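Local coordinates for protein beta subunit of photoactivated adenylyl cyclase (Beggiatoa sp. PS, PDB 5M2A) that probably converts ATP to cyclic AMP when blue light is absorbed by its flavin-binding BLUF domain, at residues E283-T286 and R287-P290; L293-T296 and A297-K301; K334-T338 and L339-Q343. All blocks are in the same frame, centred on the assembly; numbering follows the deposited sequence.

Interaction 1. Residues E283-T286 and R287-P290; sequences EALT and RQLP
The Arg287 guanidinium meets the Glu283 carboxylate at its edge, with Glu283 OE2 lying near the guanidinium plane beside NH1. The two flat groups stand almost perpendicular, their planes 85° apart, so the salt bridge runs through one oxygen and one nitrogen rather than as a paired, two-pronged bridge. The modelled separation of OE2 and Arg287 NH1, 2.4 Å, is very short, and its exact value is doubtful because Glu283 was built in two conformers. Thr286 OG1 and the CA of Ala284 approach the guanidinium obliquely. The arginine chain doubles back through a bend at chi2 (66°), passing CD within 3.5 Å of Ala284 O before NH1 reaches the Glu283 carboxylate and carbonyl. There NH1 also makes a weak hydrogen bond to Glu283 O, a carbonyl that takes a firmer one from Thr286 OG1 at 2.8 Å.

Along the backbone, helix 274-285 passes into a 3-10 turn. Arg287 N bonds to Ala284 O, Gln288 N to Leu285 O at 2.8 Å, and Leu289 N to Thr286 O at 3.1 Å, each spanning three residues. Elsewhere on the turn, Leu285 CG rests against Leu289 CD1 at 3.8 Å, while the Leu285 and Gln288 side chains cross at about a right angle, bringing the amide carbon CD of Gln288 3.9 Å from Leu285 CD1. Leu285 and Leu289 also pack on strand 309-315.

Arg287 NH2 makes a second salt bridge, to Asp160 OD1, and Asp160 is a magnesium ligand. Glu283 OE2 and Asp160 OD1 lie close together, and the guanidinium reaching both probably offsets their mutual repulsion. The chemistry thus ties the end of this helix to the metal site: Arg287 salt-bridges the ligand Asp160, and its side chain lies about 3 Å from the bound magnesium ion.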
loop_
_atom_site.group_PDB
_atom_site.type_symbol
_atom_site.label_atom_id
_atom_site.label_comp_id
_atom_site.label_asym_id
_atom_site.label_seq_id
_atom_site.Cartn_x
_atom_site.Cartn_y
_atom_site.Cartn_z
ATOM N N GLU A 283 17.605 13.344 -3.726
ATOM C CA GLU A 283 18.054 11.965 -3.815
ATOM C C GLU A 283 18.788 11.721 -5.135
ATOM O O GLU A 283 19.847 11.087 -5.157
ATOM C CB GLU A 283 16.853 11.031 -3.657
ATOM C CG GLU A 283 17.225 9.610 -3.331
ATOM C CD GLU A 283 17.950 8.968 -4.468
ATOM O OE1 GLU A 283 17.421 9.003 -5.601
ATOM O OE2 GLU A 283 19.078 8.489 -4.249
ATOM N N ALA A 284 18.236 12.224 -6.240
ATOM C CA ALA A 284 18.886 12.035 -7.533
ATOM C C ALA A 284 20.178 12.836 -7.621
ATOM O O ALA A 284 21.139 12.421 -8.290
ATOM C CB ALA A 284 17.933 12.433 -8.659
ATOM N N LEU A 285 20.221 13.989 -6.952
ATOM C CA LEU A 285 21.384 14.861 -7.052
ATOM C C LEU A 285 22.625 14.272 -6.391
ATOM O O LEU A 285 23.741 14.632 -6.785
ATOM C CB LEU A 285 21.057 16.220 -6.428
ATOM C CG LEU A 285 22.141 17.295 -6.372
ATOM C CD1 LEU A 285 22.483 17.791 -7.768
ATOM C CD2 LEU A 285 21.662 18.429 -5.491
ATOM N N THR A 286 22.465 13.385 -5.396
ATOM C CA THR A 286 23.635 12.773 -4.765
ATOM C C THR A 286 24.537 12.067 -5.771
ATOM O O THR A 286 25.729 11.905 -5.499
ATOM C CB THR A 286 23.233 11.773 -3.680
ATOM O OG1 THR A 286 22.487 10.686 -4.258
ATOM C CG2 THR A 286 22.413 12.458 -2.585
ATOM N N ARG A 287 23.997 11.655 -6.923
ATOM C CA ARG A 287 24.829 11.047 -7.967
ATOM C C ARG A 287 25.930 11.986 -8.442
ATOM O O ARG A 287 26.978 11.525 -8.914
ATOM C CB ARG A 287 23.969 10.644 -9.164
ATOM C CG ARG A 287 23.392 9.252 -9.086
ATOM C CD ARG A 287 22.391 9.126 -7.965
ATOM N NE ARG A 287 21.794 7.799 -7.959
ATOM C CZ ARG A 287 20.899 7.390 -7.072
ATOM N NH1 ARG A 287 20.495 8.211 -6.111
ATOM N NH2 ARG A 287 20.411 6.161 -7.145
ATOM N N GLN A 288 25.699 13.294 -8.358
ATOM C CA GLN A 288 26.648 14.298 -8.811
ATOM C C GLN A 288 27.444 14.909 -7.670
ATOM O O GLN A 288 28.240 15.823 -7.905
ATOM C CB GLN A 288 25.917 15.414 -9.568
ATOM C CG GLN A 288 24.787 14.937 -10.456
ATOM C CD GLN A 288 23.944 16.086 -10.979
ATOM O OE1 GLN A 288 24.432 17.210 -11.134
ATOM N NE2 GLN A 288 22.671 15.812 -11.245
ATOM N N LEU A 289 27.253 14.427 -6.445
ATOM C CA LEU A 289 27.860 15.002 -5.262
ATOM C C LEU A 289 28.838 14.026 -4.618
ATOM O O LEU A 289 28.672 12.804 -4.719
ATOM C CB LEU A 289 26.792 15.383 -4.230
ATOM C CG LEU A 289 25.726 16.365 -4.698
ATOM C CD1 LEU A 289 24.654 16.504 -3.632
ATOM C CD2 LEU A 289 26.362 17.706 -5.007
ATOM N N PRO A 290 29.854 14.531 -3.934
ATOM C CA PRO A 290 30.764 13.639 -3.202
ATOM C C PRO A 290 30.201 13.220 -1.852
ATOM O O PRO A 290 30.952 12.846 -0.948
ATOM C CB PRO A 290 32.034 14.488 -3.053
ATOM C CG PRO A 290 31.540 15.897 -3.077
ATOM C CD PRO A 290 30.348 15.922 -3.983
#

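Interaction 2. Residues L293-T296 and A297-K301; sequences LAFT and AGVKK
Thr296 starts helix 297-301 with two hydrogen bonds, one from its side chain and one from its backbone. As the N-cap residue, it accepts a weak capping bond from Val299 N at OG1, 3.4 Å away. A chi1 of 61° sets OG1 between the backbone N and the carbonyl carbon, turned to Val299 N. The first-turn helical bond follows: Lys300 N donates to Thr296 O over 3.2 Å.

The apolar part belongs to Phe295 and Val299, whose side chains cross at about a right angle. Val299 CG1 approaches the ring obliquely, 3.9 Å from Phe295 CD1, and Val299 CB lies equally near Phe295 CB. The other methyl, CG2, sits 3.6 Å from Thr296 OG1, packing against the capping group. Lys300 CB adds a looser touch at Phe295 CE1, and Leu293 CG borders the ring edge in plane. An alanine in place of Phe295 would probably open a gap beside Val299 CG1 and leave the start of the helix less firmly packed on the strand.

The strand and helix segments run at 88° to each other, their axes 5.4 Å apart at the closest, so the chain turns sharply as it leaves the catalytic-domain sheet. Strand 293-296 pairs in parallel with 247-258 and antiparallel with 324-329; Phe295 reaches Ile219 of helix 215-235, and Val299 reaches Tyr253.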
loop_
_atom_site.group_PDB
_atom_site.type_symbol
_atom_site.label_atom_id
_atom_site.label_comp_id
_atom_site.label_asym_id
_atom_site.label_seq_id
_atom_site.Cartn_x
_atom_site.Cartn_y
_atom_site.Cartn_z
ATOM N N LEU A 293 24.182 11.749 0.965
ATOM C CA LEU A 293 22.998 12.306 1.605
ATOM C C LEU A 293 22.916 13.782 1.248
ATOM O O LEU A 293 23.904 14.503 1.382
ATOM C CB LEU A 293 23.072 12.143 3.126
ATOM C CG LEU A 293 22.064 12.916 3.971
ATOM C CD1 LEU A 293 20.664 12.399 3.682
ATOM C CD2 LEU A 293 22.406 12.775 5.447
ATOM N N ALA A 294 21.752 14.234 0.801
ATOM C CA ALA A 294 21.560 15.653 0.523
ATOM C C ALA A 294 20.228 16.108 1.088
ATOM O O ALA A 294 19.235 15.386 0.988
ATOM C CB ALA A 294 21.604 15.948 -0.982
ATOM N N PHE A 295 20.189 17.315 1.655
ATOM C CA PHE A 295 18.943 17.771 2.249
ATOM C C PHE A 295 18.852 19.291 2.198
ATOM O O PHE A 295 19.812 19.999 1.856
ATOM C CB PHE A 295 18.771 17.221 3.680
ATOM C CG PHE A 295 19.945 17.472 4.580
ATOM C CD1 PHE A 295 20.152 18.726 5.136
ATOM C CD2 PHE A 295 20.827 16.439 4.891
ATOM C CE1 PHE A 295 21.234 18.965 5.974
ATOM C CE2 PHE A 295 21.918 16.677 5.725
ATOM C CZ PHE A 295 22.119 17.929 6.263
ATOM N N THR A 296 17.660 19.785 2.518
ATOM C CA THR A 296 17.357 21.206 2.423
ATOM C C THR A 296 17.747 21.950 3.692
ATOM O O THR A 296 18.009 21.354 4.738
ATOM C CB THR A 296 15.868 21.426 2.156
ATOM O OG1 THR A 296 15.110 20.869 3.237
ATOM C CG2 THR A 296 15.451 20.754 0.857
ATOM N N ALA A 297 17.775 23.283 3.577
ATOM C CA ALA A 297 17.987 24.127 4.748
ATOM C C ALA A 297 16.947 23.861 5.830
ATOM O O ALA A 297 17.265 23.911 7.019
ATOM C CB ALA A 297 17.970 25.601 4.345
ATOM N N GLY A 298 15.712 23.539 5.441
ATOM C CA GLY A 298 14.683 23.279 6.436
ATOM C C GLY A 298 14.968 22.039 7.261
ATOM O O GLY A 298 14.660 21.987 8.454
ATOM N N VAL A 299 15.543 21.014 6.634
ATOM C CA VAL A 299 15.957 19.833 7.388
ATOM C C VAL A 299 17.035 20.215 8.382
ATOM O O VAL A 299 17.011 19.798 9.544
ATOM C CB VAL A 299 16.441 18.729 6.432
ATOM C CG1 VAL A 299 17.105 17.602 7.233
ATOM C CG2 VAL A 299 15.267 18.196 5.615
ATOM N N LYS A 300 17.993 21.035 7.933
ATOM C CA LYS A 300 19.073 21.482 8.806
ATOM C C LYS A 300 18.523 22.170 10.047
ATOM O O LYS A 300 18.964 21.891 11.168
ATOM C CB LYS A 300 20.006 22.420 8.030
ATOM C CG LYS A 300 21.179 22.986 8.827
ATOM C CD LYS A 300 22.051 23.856 7.933
ATOM C CE LYS A 300 23.204 24.492 8.707
ATOM N NZ LYS A 300 22.745 25.501 9.698
ATOM N N LYS A 301 17.535 23.053 9.871
ATOM C CA LYS A 301 16.976 23.771 11.009
ATOM C C LYS A 301 16.204 22.865 11.966
ATOM O O LYS A 301 15.980 23.262 13.114
ATOM C CB LYS A 301 16.079 24.914 10.515
ATOM C CG LYS A 301 16.839 25.923 9.670
ATOM C CD LYS A 301 16.009 27.148 9.323
ATOM C CE LYS A 301 15.709 27.196 7.837
ATOM N NZ LYS A 301 15.278 28.553 7.405
#

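Interaction 3. Residues K334-T338 and L339-Q343; sequences KYYDT and LQITQ
The backbone turns from Asp337 into helix 338-349 through two i to i+4 bonds, Ile341 N to Asp337 O at 3.0 Å and Thr342 N to Thr338 O. This is an N-cap joined to a hydrophobic staple. Asp337 is the cap: its CG is anti to the backbone N (chi1 178°), which turns the carboxylate to the backbone N-H of Gln340, and OD2 accepts from Gln340 N at 3.0 Å through its anti lone pair. A helix start would probably stabilise the negative charge there.

The staple spans the cap, Tyr336 before it meeting Ile341 in the helix. Ile341 CG1 comes obliquely to the ring, 3.3 Å from Tyr336 CD1, a tight approach with the two side chains crossing near a right angle. Lys334 CB covers one face of the same ring, 3.8 Å above its centre, and Tyr246 packs edge-to-face with it. The lysine then extends to Thr338, its NZ donating to OG1 over 2.7 Å. A water accepts from Asp337 N at 2.9 Å and gives a weak bond to Gln340 OE1.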
loop_
_atom_site.group_PDB
_atom_site.type_symbol
_atom_site.label_atom_id
_atom_site.label_comp_id
_atom_site.label_asym_id
_atom_site.label_seq_id
_atom_site.Cartn_x
_atom_site.Cartn_y
_atom_site.Cartn_z
ATOM N N LYS A 334 31.460 10.481 0.678
ATOM C CA LYS A 334 31.739 9.218 -0.003
ATOM C C LYS A 334 33.234 8.927 0.009
ATOM O O LYS A 334 34.041 9.793 -0.344
ATOM C CB LYS A 334 31.247 9.265 -1.453
ATOM C CG LYS A 334 29.717 9.291 -1.627
ATOM C CD LYS A 334 29.364 9.589 -3.084
ATOM C CE LYS A 334 27.858 9.614 -3.339
ATOM N NZ LYS A 334 27.560 10.246 -4.666
ATOM N N TYR A 335 33.607 7.714 0.423
ATOM C CA TYR A 335 35.010 7.316 0.356
ATOM C C TYR A 335 35.417 6.883 -1.046
ATOM O O TYR A 335 36.573 6.501 -1.254
ATOM C CB TYR A 335 35.303 6.192 1.361
ATOM C CG TYR A 335 34.740 4.834 0.988
ATOM C CD1 TYR A 335 33.402 4.527 1.210
ATOM C CD2 TYR A 335 35.552 3.851 0.431
ATOM C CE1 TYR A 335 32.885 3.284 0.876
ATOM C CE2 TYR A 335 35.045 2.605 0.095
ATOM C CZ TYR A 335 33.711 2.327 0.319
ATOM O OH TYR A 335 33.201 1.089 -0.011
ATOM N N TYR A 336 34.494 6.956 -2.001
ATOM C CA TYR A 336 34.683 6.527 -3.374
ATOM C C TYR A 336 34.300 7.668 -4.309
ATOM O O TYR A 336 33.661 8.647 -3.909
ATOM C CB TYR A 336 33.826 5.289 -3.673
ATOM C CG TYR A 336 32.355 5.502 -3.345
ATOM C CD1 TYR A 336 31.490 6.054 -4.279
ATOM C CD2 TYR A 336 31.844 5.171 -2.098
ATOM C CE1 TYR A 336 30.158 6.263 -3.984
ATOM C CE2 TYR A 336 30.501 5.379 -1.792
ATOM C CZ TYR A 336 29.671 5.924 -2.746
ATOM O OH TYR A 336 28.344 6.133 -2.466
ATOM N N ASP A 337 34.686 7.528 -5.572
ATOM C CA ASP A 337 34.220 8.404 -6.637
ATOM C C ASP A 337 33.023 7.746 -7.315
ATOM O O ASP A 337 33.116 6.593 -7.754
ATOM C CB ASP A 337 35.326 8.677 -7.654
ATOM C CG ASP A 337 34.857 9.552 -8.793
ATOM O OD1 ASP A 337 34.876 10.791 -8.634
ATOM O OD2 ASP A 337 34.460 9.005 -9.843
ATOM N N THR A 338 31.912 8.485 -7.416
ATOM C CA THR A 338 30.660 7.875 -7.863
ATOM C C THR A 338 30.757 7.359 -9.295
ATOM O O THR A 338 30.302 6.248 -9.592
ATOM C CB THR A 338 29.504 8.864 -7.725
ATOM O OG1 THR A 338 29.409 9.287 -6.361
ATOM C CG2 THR A 338 28.183 8.201 -8.102
ATOM N N LEU A 339 31.347 8.145 -10.201
ATOM C CA LEU A 339 31.514 7.667 -11.568
ATOM C C LEU A 339 32.356 6.398 -11.609
ATOM O O LEU A 339 32.029 5.451 -12.332
ATOM C CB LEU A 339 32.144 8.751 -12.439
ATOM C CG LEU A 339 32.209 8.395 -13.921
ATOM C CD1 LEU A 339 30.802 8.222 -14.473
ATOM C CD2 LEU A 339 32.970 9.461 -14.697
ATOM N N GLN A 340 33.448 6.354 -10.849
ATOM C CA GLN A 340 34.267 5.147 -10.854
ATOM C C GLN A 340 33.492 3.951 -10.319
ATOM O O GLN A 340 33.707 2.821 -10.767
ATOM C CB GLN A 340 35.545 5.361 -10.046
ATOM C CG GLN A 340 36.537 6.296 -10.708
ATOM C CD GLN A 340 37.891 6.280 -10.027
ATOM O OE1 GLN A 340 38.006 5.934 -8.850
ATOM N NE2 GLN A 340 38.929 6.648 -10.771
ATOM N N ILE A 341 32.568 4.181 -9.389
ATOM C CA ILE A 341 31.823 3.067 -8.815
ATOM C C ILE A 341 30.781 2.539 -9.792
ATOM O O ILE A 341 30.608 1.321 -9.924
ATOM C CB ILE A 341 31.199 3.489 -7.473
ATOM C CG1 ILE A 341 32.305 3.628 -6.425
ATOM C CG2 ILE A 341 30.164 2.481 -7.019
ATOM C CD1 ILE A 341 33.071 2.351 -6.159
ATOM N N THR A 342 30.070 3.425 -10.500
ATOM C CA THR A 342 29.105 2.955 -11.489
ATOM C C THR A 342 29.793 2.204 -12.623
ATOM O O THR A 342 29.218 1.265 -13.183
ATOM C CB THR A 342 28.292 4.126 -12.042
ATOM O OG1 THR A 342 29.169 5.066 -12.672
ATOM C CG2 THR A 342 27.529 4.825 -10.925
ATOM N N GLN A 343 31.027 2.603 -12.968
ATOM C CA GLN A 343 31.809 1.870 -13.964
ATOM C C GLN A 343 32.254 0.513 -13.431
ATOM O O GLN A 343 32.296 -0.475 -14.177
ATOM C CB GLN A 343 33.047 2.672 -14.371
ATOM C CG GLN A 343 32.811 4.014 -15.031
ATOM C CD GLN A 343 34.122 4.762 -15.246
ATOM O OE1 GLN A 343 35.205 4.189 -15.106
ATOM N NE2 GLN A 343 34.030 6.045 -15.575
HETATM O O HOH W 1 36.597 5.304 -5.838
#

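In the fold
Interactions 1 and 3 are the most closely joined, with centres 11 Å apart. Lys334 NZ of interaction 3 lies 2.6 Å from Thr286 O and 2.8 Å from Leu289 O, both probable hydrogen bonds, so one ammonium group ties the 3-10 turn to the start of the last helix. Interaction 2, centred 14 Å from interaction 1, meets it by packing, with Leu289 CD1 4.1 Å from Ala294 CB. Interactions 2 and 3 do not touch; their nearest atoms are about 6 Å apart. Interaction 1 is closest to the metal, the Arg287 side chain being about 3 Å from the bound magnesium ion and that of Thr342 about 10 Å from it.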